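Local coordinates for mitogen activated protein kinase, putative (Leishmania donovani, PDB 4QNY), which probably acts as a serine/threonine kinase of the MAP kinase family, transferring the gamma-phosphate of ATP to protein substrates, at residues A[149-154]-A[210-215]. Residues are numbered along the deposited sequence; the frame is centred on the assembly and turned at random.
Sequences RDITPA and WGIGCI. With ANP (phosphoaminophosphonic acid-adenylate ester), chain D.
The catalytic loop of the protein kinase fold, here with the sequence HRDITPAN, packs through Ile-151 and Pro-153 against helix 206-219 of the C-terminal lobe, the helix known in kinases as alphaF. Ile-151 points at the helix. With CG1 beside the backbone N (chi1 -65°), CG2 stands anti to that N and meets Gly-211 C at 3.8 Å, Ile-212 CD1 and Ile-215 CD1. Glycine suits position 211 because a beta carbon there would collide with Ile-151 CB; the CA atoms of Ile-151 and Gly-211 approach to 5.2 Å. The branch of Ile-151 lets one methyl reach the helix while the residue also touches Leu-138 of helix 124-143. No hydrogen bond joins the two segments; several polar atoms of the loop bond to other partners. Arg-149 N bonds to Asp-208 OD1, three residues before Gly-211, and Asp-150 O accepts from ND2 of Asn-155, a residue of the magnesium site. Ala-154 O accepts a 2.8 Å hydrogen bond from ribose O3' of ANP. Ile-215 crosses Ile-151 at about a right angle, its extended chain (chi2 172°) carrying CD1 to 4.0 Å from Thr-152 C. The rigid, apolar Pro-153 ring gives Ile-215 CG1 a surface, CD at 3.9 Å and CG at 4.0 Å, the side chains running past each other in opposite directions.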
ATOM      1  N   ARG A 149      -0.573  -5.160  -3.427  1.00 21.83           N
ATOM      2  CA  ARG A 149      -2.003  -5.443  -3.254  1.00 20.62           C
ATOM      3  C   ARG A 149      -2.726  -4.395  -2.386  1.00 22.78           C
ATOM      4  O   ARG A 149      -3.955  -4.315  -2.388  1.00 27.77           O
ATOM      5  CB  ARG A 149      -2.179  -6.868  -2.685  1.00 25.89           C
ATOM      6  CG  ARG A 149      -3.570  -7.255  -2.195  1.00 35.32           C
ATOM      7  CD  ARG A 149      -4.623  -7.188  -3.290  1.00 32.10           C
ATOM      8  NE  ARG A 149      -5.930  -6.871  -2.724  1.00 41.90           N
ATOM      9  CZ  ARG A 149      -6.897  -7.760  -2.521  1.00 52.46           C
ATOM     10  NH1 ARG A 149      -8.048  -7.372  -1.992  1.00 53.07           N
ATOM     11  NH2 ARG A 149      -6.716  -9.033  -2.849  1.00 56.27           N
ATOM     12  N   ASP A 150      -1.974  -3.556  -1.682  1.00 16.47           N
ATOM     13  CA  ASP A 150      -2.600  -2.542  -0.836  1.00 19.69           C
ATOM     14  C   ASP A 150      -2.007  -1.147  -1.047  1.00 16.95           C
ATOM     15  O   ASP A 150      -1.641  -0.470  -0.087  1.00 19.63           O
ATOM     16  CB  ASP A 150      -2.486  -2.942   0.638  1.00 23.86           C
ATOM     17  CG  ASP A 150      -3.546  -2.285   1.506  1.00 28.64           C
ATOM     18  OD1 ASP A 150      -4.596  -1.879   0.964  1.00 26.73           O
ATOM     19  OD2 ASP A 150      -3.332  -2.179   2.733  1.00 30.94           O
ATOM     20  N   ILE A 151      -1.925  -0.718  -2.304  1.00 13.44           N
ATOM     21  CA  ILE A 151      -1.407   0.610  -2.624  1.00 13.53           C
ATOM     22  C   ILE A 151      -2.475   1.682  -2.412  1.00 13.47           C
ATOM     23  O   ILE A 151      -3.378   1.850  -3.232  1.00 18.08           O
ATOM     24  CB  ILE A 151      -0.883   0.682  -4.072  1.00 23.82           C
ATOM     25  CG1 ILE A 151       0.321  -0.245  -4.244  1.00 20.64           C
ATOM     26  CG2 ILE A 151      -0.485   2.109  -4.431  1.00 13.58           C
ATOM     27  CD1 ILE A 151       1.527   0.169  -3.429  1.00 14.23           C
ATOM     28  N   THR A 152      -2.366   2.388  -1.292  1.00 18.30           N
ATOM     29  CA  THR A 152      -3.284   3.467  -0.935  1.00 14.00           C
ATOM     30  C   THR A 152      -2.472   4.632  -0.370  1.00 23.58           C
ATOM     31  O   THR A 152      -1.349   4.428   0.092  1.00 14.70           O
ATOM     32  CB  THR A 152      -4.338   3.012   0.109  1.00 17.26           C
ATOM     33  OG1 THR A 152      -3.684   2.660   1.334  1.00 15.22           O
ATOM     34  CG2 THR A 152      -5.139   1.823  -0.403  1.00 18.53           C
ATOM     35  N   PRO A 153      -3.027   5.858  -0.413  1.00 14.74           N
ATOM     36  CA  PRO A 153      -2.336   7.033   0.135  1.00 15.30           C
ATOM     37  C   PRO A 153      -1.850   6.845   1.571  1.00 24.71           C
ATOM     38  O   PRO A 153      -0.781   7.344   1.923  1.00 28.32           O
ATOM     39  CB  PRO A 153      -3.408   8.123   0.070  1.00 15.62           C
ATOM     40  CG  PRO A 153      -4.252   7.734  -1.085  1.00 15.17           C
ATOM     41  CD  PRO A 153      -4.287   6.230  -1.082  1.00 14.64           C
ATOM     42  N   ALA A 154      -2.625   6.132   2.382  1.00 28.99           N
ATOM     43  CA  ALA A 154      -2.267   5.898   3.778  1.00 20.19           C
ATOM     44  C   ALA A 154      -1.038   5.002   3.900  1.00 19.04           C
ATOM     45  O   ALA A 154      -0.316   5.059   4.895  1.00 16.81           O
ATOM     46  CB  ALA A 154      -3.441   5.289   4.532  1.00 16.36           C
ATOM     47  N   TRP A 210      -2.770   0.560 -10.808  1.00 19.89           N
ATOM     48  CA  TRP A 210      -4.091   1.157 -10.648  1.00 14.31           C
ATOM     49  C   TRP A 210      -4.141   2.023  -9.396  1.00 12.79           C
ATOM     50  O   TRP A 210      -4.707   3.117  -9.407  1.00 13.34           O
ATOM     51  CB  TRP A 210      -5.169   0.070 -10.583  1.00 13.62           C
ATOM     52  CG  TRP A 210      -6.557   0.614 -10.417  1.00 12.53           C
ATOM     53  CD1 TRP A 210      -7.211   0.846  -9.241  1.00 15.35           C
ATOM     54  CD2 TRP A 210      -7.460   0.999 -11.461  1.00 12.72           C
ATOM     55  NE1 TRP A 210      -8.465   1.351  -9.489  1.00 12.70           N
ATOM     56  CE2 TRP A 210      -8.642   1.454 -10.844  1.00 13.99           C
ATOM     57  CE3 TRP A 210      -7.383   1.003 -12.857  1.00 12.91           C
ATOM     58  CZ2 TRP A 210      -9.738   1.907 -11.575  1.00 24.21           C
ATOM     59  CZ3 TRP A 210      -8.474   1.451 -13.580  1.00 21.52           C
ATOM     60  CH2 TRP A 210      -9.634   1.899 -12.938  1.00 24.33           C
ATOM     61  N   GLY A 211      -3.540   1.525  -8.320  1.00 13.58           N
ATOM     62  CA  GLY A 211      -3.479   2.254  -7.066  1.00 15.64           C
ATOM     63  C   GLY A 211      -2.715   3.558  -7.188  1.00 13.20           C
ATOM     64  O   GLY A 211      -3.086   4.559  -6.580  1.00 20.80           O
ATOM     65  N   ILE A 212      -1.646   3.546  -7.979  1.00 17.30           N
ATOM     66  CA  ILE A 212      -0.850   4.746  -8.217  1.00 15.79           C
ATOM     67  C   ILE A 212      -1.651   5.766  -9.023  1.00 19.55           C
ATOM     68  O   ILE A 212      -1.571   6.971  -8.775  1.00 20.30           O
ATOM     69  CB  ILE A 212       0.464   4.414  -8.953  1.00 15.02           C
ATOM     70  CG1 ILE A 212       1.339   3.509  -8.088  1.00 16.62           C
ATOM     71  CG2 ILE A 212       1.226   5.681  -9.310  1.00 16.76           C
ATOM     72  CD1 ILE A 212       1.768   4.139  -6.778  1.00 23.81           C
ATOM     73  N   GLY A 213      -2.431   5.272  -9.980  1.00 20.25           N
ATOM     74  CA  GLY A 213      -3.301   6.122 -10.772  1.00 16.22           C
ATOM     75  C   GLY A 213      -4.328   6.832  -9.913  1.00 21.22           C
ATOM     76  O   GLY A 213      -4.575   8.024 -10.083  1.00 14.56           O
ATOM     77  N   CYS A 214      -4.928   6.094  -8.983  1.00 15.50           N
ATOM     78  CA  CYS A 214      -5.876   6.675  -8.041  1.00 21.54           C
ATOM     79  C   CYS A 214      -5.200   7.750  -7.199  1.00 20.23           C
ATOM     80  O   CYS A 214      -5.767   8.814  -6.954  1.00 16.83           O
ATOM     81  CB  CYS A 214      -6.467   5.596  -7.133  1.00 24.50           C
ATOM     82  SG  CYS A 214      -7.403   4.316  -7.991  1.00 13.32           S
ATOM     83  N   ILE A 215      -3.980   7.459  -6.760  1.00 14.25           N
ATOM     84  CA  ILE A 215      -3.193   8.403  -5.978  1.00 19.52           C
ATOM     85  C   ILE A 215      -2.821   9.622  -6.821  1.00 21.31           C
ATOM     86  O   ILE A 215      -2.883  10.758  -6.347  1.00 24.14           O
ATOM     87  CB  ILE A 215      -1.918   7.737  -5.422  1.00 19.31           C
ATOM     88  CG1 ILE A 215      -2.289   6.680  -4.380  1.00 21.45           C
ATOM     89  CG2 ILE A 215      -0.991   8.772  -4.805  1.00 22.76           C
ATOM     90  CD1 ILE A 215      -1.121   5.840  -3.915  1.00 24.05           C
TER
HETATM   91  PG  ANP D 402      -1.449  -3.859   8.773  1.00113.16           P
HETATM   92  O1G ANP D 402      -1.234  -3.634  10.236  1.00112.11           O
HETATM   93  O2G ANP D 402      -0.125  -4.437   8.141  1.00 39.62           O
HETATM   94  O3G ANP D 402      -2.610  -4.916   8.572  1.00 61.08           O
HETATM   95  PB  ANP D 402      -1.884  -1.065   8.984  1.00 24.36           P
HETATM   96  O1B ANP D 402      -2.669  -1.346  10.223  1.00 41.58           O
HETATM   97  O2B ANP D 402      -2.562   0.110   8.222  1.00 13.73           O
HETATM   98  N3B ANP D 402      -1.865  -2.416   7.981  1.00 33.02           N
HETATM   99  PA  ANP D 402       0.417   0.433   8.608  1.00 22.80           P
HETATM  100  O1A ANP D 402      -0.225   0.833   7.334  1.00 20.43           O
HETATM  101  O2A ANP D 402       1.821  -0.146   8.414  1.00 21.54           O
HETATM  102  O3A ANP D 402      -0.421  -0.686   9.381  1.00 30.52           O
HETATM  103  O5' ANP D 402       0.454   1.702   9.555  1.00 25.62           O
HETATM  104  C5' ANP D 402      -0.715   2.515   9.790  1.00 26.91           C
HETATM  105  C4' ANP D 402      -0.321   3.971   9.735  1.00 21.07           C
HETATM  106  O4' ANP D 402       0.805   4.208  10.604  1.00 22.84           O
HETATM  107  C3' ANP D 402       0.134   4.477   8.373  1.00 20.08           C
HETATM  108  O3' ANP D 402      -0.979   4.838   7.564  1.00 25.61           O
HETATM  109  C2' ANP D 402       0.987   5.689   8.748  1.00 25.53           C
HETATM  110  O2' ANP D 402       0.191   6.854   8.939  1.00 21.23           O
HETATM  111  C1' ANP D 402       1.614   5.244  10.076  1.00 28.79           C
HETATM  112  N9  ANP D 402       2.977   4.742   9.942  1.00 26.50           N
HETATM  113  C8  ANP D 402       3.362   3.459   9.668  1.00 18.58           C
HETATM  114  N7  ANP D 402       4.663   3.287   9.600  1.00 16.66           N
HETATM  115  C5  ANP D 402       5.163   4.556   9.847  1.00 11.82           C
HETATM  116  C6  ANP D 402       6.484   5.053   9.915  1.00 15.93           C
HETATM  117  N6  ANP D 402       7.572   4.303   9.733  1.00 21.42           N
HETATM  118  N1  ANP D 402       6.643   6.370  10.181  1.00 18.56           N
HETATM  119  C2  ANP D 402       5.557   7.127  10.362  1.00 15.93           C
HETATM  120  N3  ANP D 402       4.270   6.769  10.323  1.00 21.21           N
HETATM  121  C4  ANP D 402       4.144   5.464  10.059  1.00 21.29           C